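Local coordinates for protein cephalosporin acylase (Bacillus halodurans, PDB 2NLZ) that probably hydrolyses amide bonds of cephalosporin or gamma-glutamyl type as an Ntn hydrolase of the gamma-glutamyltranspeptidase family, though its true substrate is not established, at residues 68-72 with 120-126; 376-382 with 393-399; 128-133 with 248-252. The protein carries 1 engineered substitution. The contacts are given in a common frame with arbitrary orientation. Numbering follows the deposited sequence.

How the contacts relate
Contacts 1 and 2 are direct neighbours, with centres 11 Å apart. Ser70 OG probably hydrogen-bonds Asn377 OD1 (2.8 Å), and Asp71 OD1 makes a weak hydrogen bond to Gln395 NE2 (3.0 Å). Contact 3 shares helix 122-133 with contact 1, and both reach the same antiparallel sheet. Their centres are also 11 Å apart, and Gly124 O packs on Pro249 CG at 3.4 Å. Contacts 2 and 3 do not touch; their nearest atoms are about 12 Å apart. Contact 2 lies beside Thr358, just before strand 359-365. That is probably the neighbourhood of the active site, since Ntn hydrolases carry their nucleophile at the head of a strand. Contact 3 is at the surface.

Contact 1. Residues 68-72 with 120-126; sequences IGSDA and PGAPGAW
Residues 68-70 form the turn that leads into strand 71-78. Segment 120-126 carries the first turn of helix 122-133. The closest CA pairs are Asp71 with Gly121 (4.1 Å), Gly69 with Pro120 (4.8 Å) and Ile68 with Pro123 (6.8 Å). Ile68 has near-helical backbone angles (-70/-29) and chi1 m. Its CG2 lies 4.2 Å from Pro123 CG and 4.1 Å from Trp126 CH2, and its carbonyl O is 3.3 Å from Pro123 CG. Gly69 (-82/26) turns the chain and places its O 3.4 Å from Pro120 CB. Ser70 is extended (-86/168). Its O accepts the one hydrogen bond of the contact, from Ala122 N at 3.0 Å and 162°. This bond satisfies an amide of the first helical turn, which has no partner of the helix to donate to. Ser70 CB points away overall but still lies 4.2 Å from Ala122 CB; its OG bonds Asn377 and Gly67. Asp71 begins the strand. Asp71 CB is 3.4 Å from Gly121 N. A CB on residue 121 would be a tight 3.2 Å from Asp71 CB, which suits glycine here. Ala72 points toward the helix, with its CB 3.8 Å from Ala122 CB and 4.2 Å from Ala125 CB. Ala125 N bonds Gly121 O (3.0 Å) and Trp126 N bonds Ala122 O (2.9 Å). Trp126 (chi1 m) bonds Gln375 through NE1. Small alanines let the helix start lie close to the strand start. The buried join is one between a sheet strand and a covering helix in the layered alpha-beta-beta-alpha Ntn-hydrolase fold.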
# COMPACT_ATOMS: atom_id res chain seq x y z
N ILE D 68 25.83 27.82 -17.28
CA ILE D 68 26.48 28.10 -18.55
C ILE D 68 27.92 27.63 -18.47
O ILE D 68 28.51 27.22 -19.46
CB ILE D 68 26.40 29.60 -18.89
CG1 ILE D 68 25.00 30.12 -18.54
CG2 ILE D 68 26.79 29.85 -20.36
CD1 ILE D 68 24.55 31.33 -19.30
N GLY D 69 28.47 27.66 -17.26
CA GLY D 69 29.80 27.12 -17.00
C GLY D 69 29.85 25.61 -16.78
O GLY D 69 30.76 25.12 -16.11
N SER D 70 28.88 24.89 -17.35
CA SER D 70 28.85 23.43 -17.27
C SER D 70 29.67 22.81 -18.38
O SER D 70 30.09 23.50 -19.30
CB SER D 70 27.40 22.93 -17.42
OG SER D 70 26.63 23.23 -16.27
N ASP D 71 29.92 21.51 -18.28
CA ASP D 71 30.18 20.76 -19.52
C ASP D 71 29.01 19.83 -19.85
O ASP D 71 28.09 19.69 -19.03
CB ASP D 71 31.57 20.09 -19.61
CG ASP D 71 32.03 19.44 -18.35
OD1 ASP D 71 33.25 19.42 -18.14
OD2 ASP D 71 31.18 18.96 -17.57
N ALA D 72 29.02 19.26 -21.05
CA ALA D 72 27.88 18.50 -21.58
C ALA D 72 28.28 17.21 -22.29
O ALA D 72 29.44 17.02 -22.63
CB ALA D 72 27.06 19.38 -22.51
N PRO D 120 34.64 24.85 -18.93
CA PRO D 120 33.25 24.56 -19.24
C PRO D 120 33.09 24.20 -20.71
O PRO D 120 33.29 25.05 -21.57
CB PRO D 120 32.54 25.89 -18.96
CG PRO D 120 33.43 26.62 -18.05
CD PRO D 120 34.81 26.24 -18.47
N GLY D 121 32.73 22.95 -20.99
CA GLY D 121 32.58 22.48 -22.36
C GLY D 121 31.21 22.62 -23.03
O GLY D 121 31.09 22.46 -24.26
N ALA D 122 30.18 22.91 -22.24
CA ALA D 122 28.80 22.91 -22.73
C ALA D 122 28.47 23.95 -23.80
O ALA D 122 27.86 23.59 -24.81
CB ALA D 122 27.79 22.99 -21.56
N PRO D 123 28.86 25.23 -23.61
CA PRO D 123 28.55 26.17 -24.68
C PRO D 123 29.11 25.77 -26.05
O PRO D 123 28.43 25.93 -27.06
CB PRO D 123 29.17 27.48 -24.19
CG PRO D 123 29.22 27.34 -22.72
CD PRO D 123 29.54 25.90 -22.48
N GLY D 124 30.33 25.23 -26.07
CA GLY D 124 30.93 24.73 -27.31
C GLY D 124 30.18 23.54 -27.87
O GLY D 124 30.00 23.42 -29.09
N ALA D 125 29.74 22.66 -26.97
CA ALA D 125 28.92 21.52 -27.36
C ALA D 125 27.60 21.95 -27.98
O ALA D 125 27.13 21.32 -28.92
CB ALA D 125 28.68 20.62 -26.17
N TRP D 126 27.02 23.03 -27.48
CA TRP D 126 25.81 23.58 -28.06
C TRP D 126 26.06 23.95 -29.51
O TRP D 126 25.38 23.47 -30.41
CB TRP D 126 25.31 24.82 -27.29
CG TRP D 126 24.98 24.60 -25.84
CD1 TRP D 126 24.59 23.43 -25.25
CD2 TRP D 126 24.96 25.59 -24.81
NE1 TRP D 126 24.36 23.63 -23.91
CE2 TRP D 126 24.57 24.95 -23.61
CE3 TRP D 126 25.23 26.97 -24.77
CZ2 TRP D 126 24.46 25.63 -22.39
CZ3 TRP D 126 25.12 27.64 -23.56
CH2 TRP D 126 24.74 26.97 -22.39

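Contact 2. Residues 376-382 with 393-399; sequences SNYMGFG and AMQNRGH
Ala393 starts segment 393-399, and its CB points toward 376-382. Its O accepts Asn377 ND2 at 2.9 Å; the same ND2 also donates to Phe381 O (2.7 Å), so one amide group ties both segments. Met394 CB points away from 376-382, and its side chain packs on Ile228 and Phe232 of helix 223-234. Water 1 donates to Met394 O (2.7 Å) and Phe381 O (2.6 Å). Gln395 has its CA 4.0 Å from Asn377 CA, and its CB is 3.5 Å from Asn377 OD1. Met379 to Gly382 form a type II' beta turn, with Gly380 at 60/-115 and Gly382 N bonded to Met379 O at 2.7 Å. A CB on Gly382 would clash with Met394 O, and at 106/-134 it would also be jammed against the preceding carbonyl O. Residues 377-382 belong to the loop that follows strand 370-376, in the central sheet of the Ntn-hydrolase fold. Ser376, at the end of that strand, makes a weak hydrogen bond to Thr358, just before the neighbouring strand 359-365. Asn396 N donates to Asn377 O (3.2 Å), its OD1 accepts Met379 N (2.9 Å), and its ND2 hydrogen-bonds Pro111 O and gives a weak bond to Met379 SD (3.5 Å). Chi1 p brings the carboxamide to Met379. Arg397 begins a 3-10 segment, 397-399. Its guanidinium face lies against the Tyr378 ring, with NH1 3.4 Å from CD1 of Tyr378, while NH1 bonds Thr420. His399 N bonds Asn396 O (3.0 Å). His399 CD2 lies 3.8 Å from Tyr378 CE2, at the edge of the tyrosine ring, and 3.9 Å from Met379 CE.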
# COMPACT_ATOMS: atom_id res chain seq x y z
N SER D 376 26.02 19.27 -16.67
CA SER D 376 26.13 19.50 -15.23
C SER D 376 27.28 20.41 -14.81
O SER D 376 28.30 20.50 -15.49
CB SER D 376 26.24 18.15 -14.51
OG SER D 376 26.57 18.28 -13.14
N ASN D 377 27.10 21.07 -13.67
CA ASN D 377 28.15 21.78 -12.97
C ASN D 377 28.81 20.89 -11.91
O ASN D 377 29.47 21.38 -11.00
CB ASN D 377 27.59 23.03 -12.31
CG ASN D 377 27.83 24.27 -13.14
OD1 ASN D 377 28.27 24.18 -14.28
ND2 ASN D 377 27.56 25.45 -12.56
N TYR D 378 28.63 19.58 -12.08
CA TYR D 378 28.97 18.57 -11.07
C TYR D 378 28.17 18.76 -9.79
O TYR D 378 27.01 18.36 -9.72
CB TYR D 378 30.48 18.47 -10.84
CG TYR D 378 30.90 17.32 -9.96
CD1 TYR D 378 30.30 16.07 -10.08
CD2 TYR D 378 31.90 17.49 -9.02
CE1 TYR D 378 30.70 15.01 -9.26
CE2 TYR D 378 32.31 16.44 -8.20
CZ TYR D 378 31.70 15.20 -8.33
OH TYR D 378 32.11 14.17 -7.52
N MET D 379 28.75 19.40 -8.78
CA MET D 379 28.05 19.54 -7.51
C MET D 379 27.10 20.74 -7.45
O MET D 379 27.51 21.85 -7.10
CB MET D 379 29.04 19.58 -6.35
CG MET D 379 29.68 18.25 -6.09
SD MET D 379 30.88 18.29 -4.76
CE MET D 379 31.12 16.53 -4.48
N GLY D 380 25.83 20.51 -7.77
CA GLY D 380 24.79 21.52 -7.64
C GLY D 380 25.08 22.75 -8.48
O GLY D 380 25.12 22.67 -9.71
N PHE D 381 25.30 23.87 -7.81
CA PHE D 381 25.66 25.13 -8.47
C PHE D 381 27.08 25.07 -9.03
O PHE D 381 27.44 25.85 -9.91
CB PHE D 381 25.51 26.29 -7.50
CG PHE D 381 24.12 26.83 -7.38
CD1 PHE D 381 23.65 27.79 -8.29
CD2 PHE D 381 23.27 26.41 -6.37
CE1 PHE D 381 22.36 28.31 -8.19
CE2 PHE D 381 21.98 26.91 -6.27
CZ PHE D 381 21.52 27.87 -7.18
N GLY D 382 27.88 24.14 -8.52
CA GLY D 382 29.24 23.95 -8.99
C GLY D 382 30.27 24.46 -8.00
O GLY D 382 30.18 24.21 -6.81
N ALA D 393 27.88 30.41 -13.85
CA ALA D 393 28.26 29.62 -12.70
C ALA D 393 29.20 28.53 -13.17
O ALA D 393 28.82 27.65 -13.95
CB ALA D 393 27.04 29.04 -12.04
N MET D 394 30.44 28.59 -12.69
CA MET D 394 31.47 27.66 -13.12
C MET D 394 31.35 26.32 -12.41
O MET D 394 31.11 26.26 -11.21
CB MET D 394 32.86 28.25 -12.89
CG MET D 394 33.07 29.58 -13.61
SD MET D 394 33.13 29.42 -15.41
CE MET D 394 34.83 28.91 -15.65
N GLN D 395 31.51 25.25 -13.18
CA GLN D 395 31.48 23.89 -12.65
C GLN D 395 32.62 23.58 -11.68
O GLN D 395 33.64 24.27 -11.67
CB GLN D 395 31.53 22.90 -13.82
CG GLN D 395 32.80 22.96 -14.65
CD GLN D 395 32.82 21.89 -15.72
OE1 GLN D 395 32.00 20.98 -15.69
NE2 GLN D 395 33.76 21.99 -16.66
N ASN D 396 32.44 22.55 -10.86
CA ASN D 396 33.54 22.07 -10.02
C ASN D 396 34.03 20.66 -10.39
O ASN D 396 34.52 19.93 -9.55
CB ASN D 396 33.23 22.18 -8.51
CG ASN D 396 32.24 21.13 -8.02
OD1 ASN D 396 31.29 20.78 -8.71
ND2 ASN D 396 32.46 20.65 -6.82
N ARG D 397 33.92 20.33 -11.68
CA ARG D 397 34.26 19.00 -12.21
C ARG D 397 35.65 18.46 -11.86
O ARG D 397 35.80 17.25 -11.71
CB ARG D 397 34.06 18.98 -13.73
CG ARG D 397 34.24 17.62 -14.38
CD ARG D 397 33.36 16.55 -13.74
NE ARG D 397 31.95 16.88 -13.81
CZ ARG D 397 30.98 16.03 -13.49
NH1 ARG D 397 31.29 14.80 -13.08
NH2 ARG D 397 29.71 16.41 -13.58
N GLY D 398 36.64 19.33 -11.71
CA GLY D 398 37.99 18.93 -11.34
C GLY D 398 38.12 18.25 -9.98
O GLY D 398 39.14 17.64 -9.68
N HIS D 399 37.07 18.36 -9.17
CA HIS D 399 37.00 17.68 -7.88
C HIS D 399 37.05 16.14 -8.02
O HIS D 399 37.42 15.45 -7.07
CB HIS D 399 35.74 18.11 -7.13
CG HIS D 399 35.58 17.50 -5.78
ND1 HIS D 399 36.18 18.02 -4.65
CD2 HIS D 399 34.88 16.41 -5.37
CE1 HIS D 399 35.85 17.28 -3.60
NE2 HIS D 399 35.07 16.30 -4.01
O HOH W 1 29.51 27.31 -9.35

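Contact 3. Residues 128-133 with 248-252; sequences ELAKMY and RPEWV
Trp251 lies across the side chains of Glu128, Leu129, Met132 and Tyr133, and supplies most of the surface that 248-252 brings to the contact. Its chi1 is m and its CB points toward the helix. At the ring edge, Trp251 NE1 donates to Glu128 OE1 at 2.8 Å and 157°. Glu128 OE2 also meets Lys131 NZ in a salt bridge of 3.5 Å. Tyr133 (chi1 m) turns its ring edge to the Trp251 face in an offset edge-to-face pair. The Tyr133 ring and Trp251 six-membered ring centroids are 5.4 Å apart, the planes at 88°, and Tyr133 CE2 is 3.4 Å from Trp251 CH2. Leu129 CD1 reaches Trp251 CH2 at 3.8 Å. Met132 CB is 4.1 Å from Trp251 CZ2, and its SD makes an oblique Met-aromatic contact, 5.2 Å from the five-membered ring centroid. Pro249 CG packs 3.5 Å from Glu128 CG. The axes of helix 128-133 and strand 250-252 approach to 11.3 Å, with 64° between their directions. Trp251, on strand 250-259, also touches Val76 of strand 71-78 and His83 and Leu85 of strand 81-87. Tyr133 stacks on His83, and this part of helix 122-133 packs against both the sheet and helix 47-61.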
# COMPACT_ATOMS: atom_id res chain seq x y z
N GLU D 128 28.59 23.29 -31.70
CA GLU D 128 28.94 22.17 -32.57
C GLU D 128 27.76 21.28 -32.91
O GLU D 128 27.68 20.74 -34.02
CB GLU D 128 30.06 21.33 -31.96
CG GLU D 128 31.45 21.62 -32.54
CD GLU D 128 31.68 21.01 -33.92
OE1 GLU D 128 31.20 19.89 -34.18
OE2 GLU D 128 32.35 21.66 -34.74
N LEU D 129 26.84 21.12 -31.96
CA LEU D 129 25.64 20.33 -32.18
C LEU D 129 24.76 21.02 -33.22
O LEU D 129 24.19 20.36 -34.09
CB LEU D 129 24.89 20.16 -30.87
CG LEU D 129 24.29 18.82 -30.45
CD1 LEU D 129 24.92 17.66 -31.19
CD2 LEU D 129 24.50 18.64 -28.96
N ALA D 130 24.67 22.34 -33.11
CA ALA D 130 23.86 23.15 -34.02
C ALA D 130 24.44 23.15 -35.42
O ALA D 130 23.73 22.87 -36.39
CB ALA D 130 23.75 24.58 -33.50
N LYS D 131 25.73 23.47 -35.50
CA LYS D 131 26.45 23.53 -36.76
C LYS D 131 26.35 22.22 -37.54
O LYS D 131 26.10 22.22 -38.74
CB LYS D 131 27.93 23.91 -36.51
CG LYS D 131 28.83 23.90 -37.76
CD LYS D 131 30.04 24.85 -37.63
CE LYS D 131 31.24 24.20 -36.93
NZ LYS D 131 32.03 23.34 -37.85
N MET D 132 26.52 21.10 -36.84
CA MET D 132 26.65 19.83 -37.53
C MET D 132 25.33 19.17 -37.89
O MET D 132 25.19 18.62 -38.98
CB MET D 132 27.54 18.87 -36.73
CG MET D 132 28.32 17.86 -37.59
SD MET D 132 30.01 18.37 -38.02
CE MET D 132 29.74 19.49 -39.40
N TYR D 133 24.34 19.24 -36.99
CA TYR D 133 23.09 18.49 -37.20
C TYR D 133 21.80 19.25 -36.96
O TYR D 133 20.73 18.68 -37.10
CB TYR D 133 23.08 17.20 -36.36
CG TYR D 133 24.25 16.28 -36.64
CD1 TYR D 133 24.34 15.60 -37.86
CD2 TYR D 133 25.28 16.12 -35.71
CE1 TYR D 133 25.41 14.76 -38.13
CE2 TYR D 133 26.36 15.28 -35.98
CZ TYR D 133 26.42 14.61 -37.19
OH TYR D 133 27.49 13.78 -37.45
N ARG D 248 38.00 22.36 -27.95
CA ARG D 248 36.84 22.04 -28.75
C ARG D 248 36.12 20.80 -28.32
O ARG D 248 36.70 19.88 -27.78
CB ARG D 248 37.13 22.02 -30.26
CG ARG D 248 38.53 22.35 -30.69
CD ARG D 248 38.69 23.56 -31.63
NE ARG D 248 37.44 24.24 -31.92
CZ ARG D 248 37.35 25.45 -32.48
NH1 ARG D 248 38.43 26.13 -32.81
NH2 ARG D 248 36.16 25.98 -32.71
N PRO D 249 34.83 20.80 -28.52
CA PRO D 249 34.05 19.59 -28.31
C PRO D 249 34.56 18.51 -29.25
O PRO D 249 34.92 18.80 -30.39
CB PRO D 249 32.61 20.01 -28.65
CG PRO D 249 32.70 21.33 -29.26
CD PRO D 249 34.00 21.95 -28.91
N GLU D 250 34.63 17.28 -28.76
CA GLU D 250 35.20 16.18 -29.53
C GLU D 250 34.12 15.18 -29.90
O GLU D 250 33.44 14.64 -29.02
CB GLU D 250 36.33 15.50 -28.73
CG GLU D 250 36.86 14.19 -29.31
CD GLU D 250 38.06 13.64 -28.55
OE1 GLU D 250 38.93 14.45 -28.16
OE2 GLU D 250 38.14 12.41 -28.33
N TRP D 251 33.94 14.96 -31.19
CA TRP D 251 33.10 13.86 -31.63
C TRP D 251 33.85 12.58 -31.36
O TRP D 251 34.98 12.39 -31.83
CB TRP D 251 32.73 13.98 -33.11
CG TRP D 251 31.82 15.11 -33.36
CD1 TRP D 251 32.16 16.34 -33.85
CD2 TRP D 251 30.42 15.14 -33.12
NE1 TRP D 251 31.04 17.13 -33.94
CE2 TRP D 251 29.96 16.42 -33.50
CE3 TRP D 251 29.50 14.20 -32.64
CZ2 TRP D 251 28.61 16.79 -33.41
CZ3 TRP D 251 28.16 14.57 -32.54
CH2 TRP D 251 27.74 15.86 -32.92
N VAL D 252 33.23 11.71 -30.58
CA VAL D 252 33.88 10.52 -30.11
C VAL D 252 32.98 9.34 -30.49
O VAL D 252 31.78 9.53 -30.75
CB VAL D 252 34.20 10.66 -28.59
CG1 VAL D 252 32.96 10.47 -27.73
CG2 VAL D 252 35.35 9.74 -28.16